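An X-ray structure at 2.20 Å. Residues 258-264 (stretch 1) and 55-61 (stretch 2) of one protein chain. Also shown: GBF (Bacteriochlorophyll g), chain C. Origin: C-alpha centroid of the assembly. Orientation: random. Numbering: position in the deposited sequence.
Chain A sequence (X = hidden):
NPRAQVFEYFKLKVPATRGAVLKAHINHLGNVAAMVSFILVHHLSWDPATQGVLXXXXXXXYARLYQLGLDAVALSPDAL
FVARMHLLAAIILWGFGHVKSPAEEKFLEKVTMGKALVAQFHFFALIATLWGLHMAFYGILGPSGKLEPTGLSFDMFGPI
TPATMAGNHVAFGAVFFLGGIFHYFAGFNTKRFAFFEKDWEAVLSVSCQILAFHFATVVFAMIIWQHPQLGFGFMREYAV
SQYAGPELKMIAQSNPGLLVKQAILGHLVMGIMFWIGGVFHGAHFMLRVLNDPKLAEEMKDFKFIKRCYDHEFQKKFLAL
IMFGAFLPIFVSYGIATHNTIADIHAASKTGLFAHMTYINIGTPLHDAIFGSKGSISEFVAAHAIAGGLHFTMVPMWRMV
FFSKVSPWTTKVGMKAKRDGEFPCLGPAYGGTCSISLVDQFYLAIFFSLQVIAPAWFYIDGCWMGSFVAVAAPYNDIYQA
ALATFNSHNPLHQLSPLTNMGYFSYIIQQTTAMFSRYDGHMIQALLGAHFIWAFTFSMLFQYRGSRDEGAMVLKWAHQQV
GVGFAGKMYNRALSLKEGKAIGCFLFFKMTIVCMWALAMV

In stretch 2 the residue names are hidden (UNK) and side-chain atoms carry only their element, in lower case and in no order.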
# COMPACT_ATOMS: atom_id res chain seq x y z
N LEU A 258 -2.01 10.68 26.81
CA LEU A 258 -2.44 9.43 26.17
C LEU A 258 -3.92 9.44 25.82
O LEU A 258 -4.30 9.32 24.66
CB LEU A 258 -2.12 8.23 27.06
CG LEU A 258 -2.47 6.85 26.50
CD1 LEU A 258 -1.53 6.41 25.40
CD2 LEU A 258 -2.49 5.84 27.65
N LEU A 259 -4.78 9.55 26.85
CA LEU A 259 -6.22 9.39 26.61
C LEU A 259 -6.80 10.60 25.91
O LEU A 259 -7.72 10.46 25.10
CB LEU A 259 -6.97 9.15 27.92
CG LEU A 259 -6.53 7.95 28.75
CD1 LEU A 259 -7.40 7.83 29.97
CD2 LEU A 259 -6.62 6.67 27.89
N VAL A 260 -6.27 11.79 26.20
CA VAL A 260 -6.73 12.98 25.50
C VAL A 260 -6.52 12.81 23.99
O VAL A 260 -7.39 13.12 23.18
CB VAL A 260 -6.02 14.24 26.01
CG1 VAL A 260 -6.61 15.48 25.34
CG2 VAL A 260 -6.10 14.37 27.51
N LYS A 261 -5.34 12.35 23.61
CA LYS A 261 -5.06 12.20 22.18
C LYS A 261 -5.87 11.09 21.54
O LYS A 261 -6.15 11.18 20.34
CB LYS A 261 -3.56 12.02 21.97
CG LYS A 261 -2.84 13.28 22.27
CD LYS A 261 -1.35 13.17 22.12
CE LYS A 261 -0.76 12.37 23.20
NZ LYS A 261 0.70 12.22 23.05
N GLN A 262 -6.31 10.08 22.29
CA GLN A 262 -7.26 9.11 21.74
C GLN A 262 -8.60 9.77 21.45
O GLN A 262 -9.19 9.56 20.37
CB GLN A 262 -7.44 7.92 22.68
CG GLN A 262 -6.28 6.96 22.68
CD GLN A 262 -6.29 5.98 23.87
OE1 GLN A 262 -7.35 5.58 24.35
NE2 GLN A 262 -5.13 5.58 24.32
N ALA A 263 -9.07 10.61 22.36
CA ALA A 263 -10.32 11.33 22.12
C ALA A 263 -10.19 12.28 20.94
O ALA A 263 -11.13 12.45 20.15
CB ALA A 263 -10.71 12.11 23.36
N ILE A 264 -9.03 12.92 20.82
CA ILE A 264 -8.78 13.85 19.73
C ILE A 264 -8.83 13.13 18.40
O ILE A 264 -9.46 13.58 17.45
CB ILE A 264 -7.43 14.56 19.95
CG1 ILE A 264 -7.58 15.59 21.05
CG2 ILE A 264 -6.93 15.22 18.65
CD1 ILE A 264 -6.29 16.18 21.50
N UNK A 55 -8.33 -0.87 28.31
CA UNK A 55 -8.57 -0.99 26.89
C UNK A 55 -9.37 0.20 26.41
O UNK A 55 -10.06 0.87 27.17
c UNK A 55 -10.20 -5.43 26.96
c UNK A 55 -9.30 -2.29 26.57
c UNK A 55 -7.82 -5.69 27.17
c UNK A 55 -8.46 -3.52 26.81
c UNK A 55 -8.94 -4.86 26.97
c UNK A 55 -7.13 -3.58 26.93
c UNK A 55 -7.93 -7.05 27.36
c UNK A 55 -9.19 -7.59 27.37
c UNK A 55 -10.31 -6.81 27.17
n UNK A 55 -6.72 -4.89 27.17
N UNK A 56 -9.20 0.50 25.15
CA UNK A 56 -9.88 1.60 24.51
C UNK A 56 -11.25 1.10 24.13
O UNK A 56 -11.36 -0.06 23.73
c UNK A 56 -9.11 2.13 23.30
N UNK A 57 -12.12 2.05 23.84
CA UNK A 57 -12.97 3.08 24.41
C UNK A 57 -13.22 3.04 25.93
O UNK A 57 -13.51 4.13 26.42
c UNK A 57 -14.29 2.93 23.61
c UNK A 57 -13.01 1.03 23.26
c UNK A 57 -14.16 1.77 22.82
N UNK A 58 -13.09 1.91 26.65
CA UNK A 58 -13.55 1.90 28.05
C UNK A 58 -12.82 2.94 28.89
O UNK A 58 -13.42 3.57 29.77
c UNK A 58 -13.37 0.50 28.64
N UNK A 59 -11.53 3.13 28.64
CA UNK A 59 -10.73 4.09 29.41
C UNK A 59 -11.33 5.48 29.37
O UNK A 59 -11.29 6.21 30.38
c UNK A 59 -8.55 2.93 29.29
o UNK A 59 -9.33 4.28 27.43
c UNK A 59 -9.30 4.15 28.87
N UNK A 60 -11.85 5.90 28.22
CA UNK A 60 -12.36 7.26 28.12
C UNK A 60 -13.63 7.42 28.94
O UNK A 60 -13.86 8.47 29.56
c UNK A 60 -12.62 7.67 26.65
c UNK A 60 -11.94 7.05 23.40
s UNK A 60 -11.72 8.62 24.26
c UNK A 60 -11.36 8.05 25.91
N UNK A 61 -14.46 6.39 28.96
CA UNK A 61 -15.73 6.45 29.69
C UNK A 61 -15.50 6.36 31.20
O UNK A 61 -16.24 6.98 31.98
c UNK A 61 -18.47 6.28 27.81
c UNK A 61 -18.40 6.21 25.43
c UNK A 61 -16.63 5.25 26.74
c UNK A 61 -17.18 5.52 25.52
c UNK A 61 -16.65 5.33 29.20
c UNK A 61 -19.04 6.59 26.56
c UNK A 61 -17.27 5.61 27.90
MG GBF C . -7.86 -6.53 19.09
CHA GBF C . -8.23 -3.77 21.31
CHB GBF C . -8.74 -8.48 21.54
CHC GBF C . -8.26 -8.94 16.66
CHD GBF C . -7.52 -4.11 16.49
NA GBF C . -8.35 -6.20 21.00
C1A GBF C . -8.46 -5.13 21.81
C2A GBF C . -8.86 -5.32 23.28
C3A GBF C . -8.57 -6.80 23.33
C4A GBF C . -8.56 -7.19 21.86
CMA GBF C . -7.16 -7.02 23.85
CAA GBF C . -10.29 -4.89 23.60
CBA GBF C . -11.33 -5.55 22.70
CGA GBF C . -11.59 -4.71 21.46
O1A GBF C . -11.49 -3.49 21.46
O2A GBF C . -11.96 -5.31 20.23
NB GBF C . -8.48 -8.46 19.14
C1B GBF C . -8.74 -9.16 20.24
C2B GBF C . -9.05 -10.48 19.91
C3B GBF C . -8.95 -10.56 18.53
C4B GBF C . -8.53 -9.29 18.09
CMB GBF C . -9.50 -11.57 20.88
CAB GBF C . -9.13 -11.73 17.65
CBB GBF C . -9.71 -12.86 17.94
NC GBF C . -7.83 -6.50 17.04
C1C GBF C . -8.01 -7.55 16.23
C2C GBF C . -8.00 -7.48 14.74
C3C GBF C . -7.80 -6.02 14.85
C4C GBF C . -7.69 -5.51 16.13
CMC GBF C . -6.74 -8.18 14.25
CAC GBF C . -7.74 -5.14 13.66
CBC GBF C . -7.91 -5.70 12.26
ND GBF C . -7.95 -4.55 18.83
C1D GBF C . -7.68 -3.67 17.88
C2D GBF C . -7.54 -2.11 18.17
C3D GBF C . -7.77 -2.36 19.52
C4D GBF C . -8.00 -3.70 19.92
CMD GBF C . -7.26 -0.92 17.34
CAD GBF C . -7.85 -1.54 20.74
OBD GBF C . -7.70 -0.28 20.95
CBD GBF C . -8.30 -2.42 21.88
CGD GBF C . -7.33 -2.30 23.00
O1D GBF C . -7.52 -1.57 23.95
O2D GBF C . -6.09 -3.03 22.90
CED GBF C . -4.99 -2.80 23.76
C1 GBF C . -12.58 -4.41 19.26
C2 GBF C . -14.09 -4.28 19.54
C3 GBF C . -14.75 -3.11 19.71
C4 GBF C . -13.99 -1.82 19.66
C5 GBF C . -16.25 -3.18 19.98
C6 GBF C . -16.75 -2.04 20.87
C7 GBF C . -18.26 -2.01 20.94
C8 GBF C . -18.85 -0.88 21.42
C9 GBF C . -17.99 0.26 21.90
C10 GBF C . -20.36 -0.71 21.55
C11 GBF C . -21.14 -1.74 20.75
C12 GBF C . -22.57 -1.28 20.49
C13 GBF C . -23.63 -1.70 21.18
C14 GBF C . -23.46 -2.67 22.31
C15 GBF C . -25.01 -1.20 20.83
O HOH W 1 -7.22 3.37 26.17
O HOH W 2 -10.09 5.23 25.00

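Position 55 carries ten side-chain atoms: one carbon, then fused five- and six-membered rings holding eight carbons and one nitrogen. Such an indole is tryptophan, so this is Trp55. Its CA-to-CB bond points away from stretch 1, and its side chain makes no contact with it. The CMA methyl of the bacteriochlorophyll g lies over one face of the ring.

Position 56 has a single side-chain carbon, CB. It points toward stretch 1 and lies 4.0 Å from OE1 of Gln262. One carbon and nothing more is alanine, Ala56. Its backbone N donates a hydrogen bond of 2.9 Å to O1D of the bacteriochlorophyll g.

Position 57 has three carbons that close a ring onto the backbone N. Only proline does this: Pro57. It points away from stretch 1 and sits at the N-cap position, right before the helix. Its ring leaves N without a hydrogen to donate.

Position 58 again has one side-chain carbon, out of reach of stretch 1. It is Ala58, the first residue of the helix.

Position 59 has one carbon carrying one oxygen and one carbon. It points toward stretch 1, and its oxygen lies 3.6 Å from CD2 of Leu259. A branch with a hydroxyl and a methyl is threonine, Thr59, with chi1 in the p well. Its backbone N donates to O of Trp55 at 3.1 Å, at the start of the helix.

Position 60 has an unbranched chain of two carbons, a sulfur and a last carbon. The sulfur lies 3.7 Å from CB of Ala263. A thioether chain is methionine, Met60. Its CA-to-CB bond points sideways, but the end of the chain comes nearer to stretch 1.

Position 61 has one carbon and then a ring of six carbons, with no oxygen. This is Phe61, out of reach of stretch 1.

The contact is small, burying 246 Å² over both sides, and no direct hydrogen bond crosses it. Met60 gives the largest share of covered area and packs SD against Ala263, at 3.7 Å from its CB. The polar part is bridged by water. Thr59 OG1 and Gln262 OE1 are 3.9 Å apart, but two waters join them. Water 1 lies 2.6 Å from Thr59 OG1 and donates to Gln262 OE1 at 2.9 Å. Water 2 lies 2.7 Å from Thr59 OG1 and donates to Gln262 OE1 at 2.8 Å.

Stretch 2, residues 55-61: WAPATMF
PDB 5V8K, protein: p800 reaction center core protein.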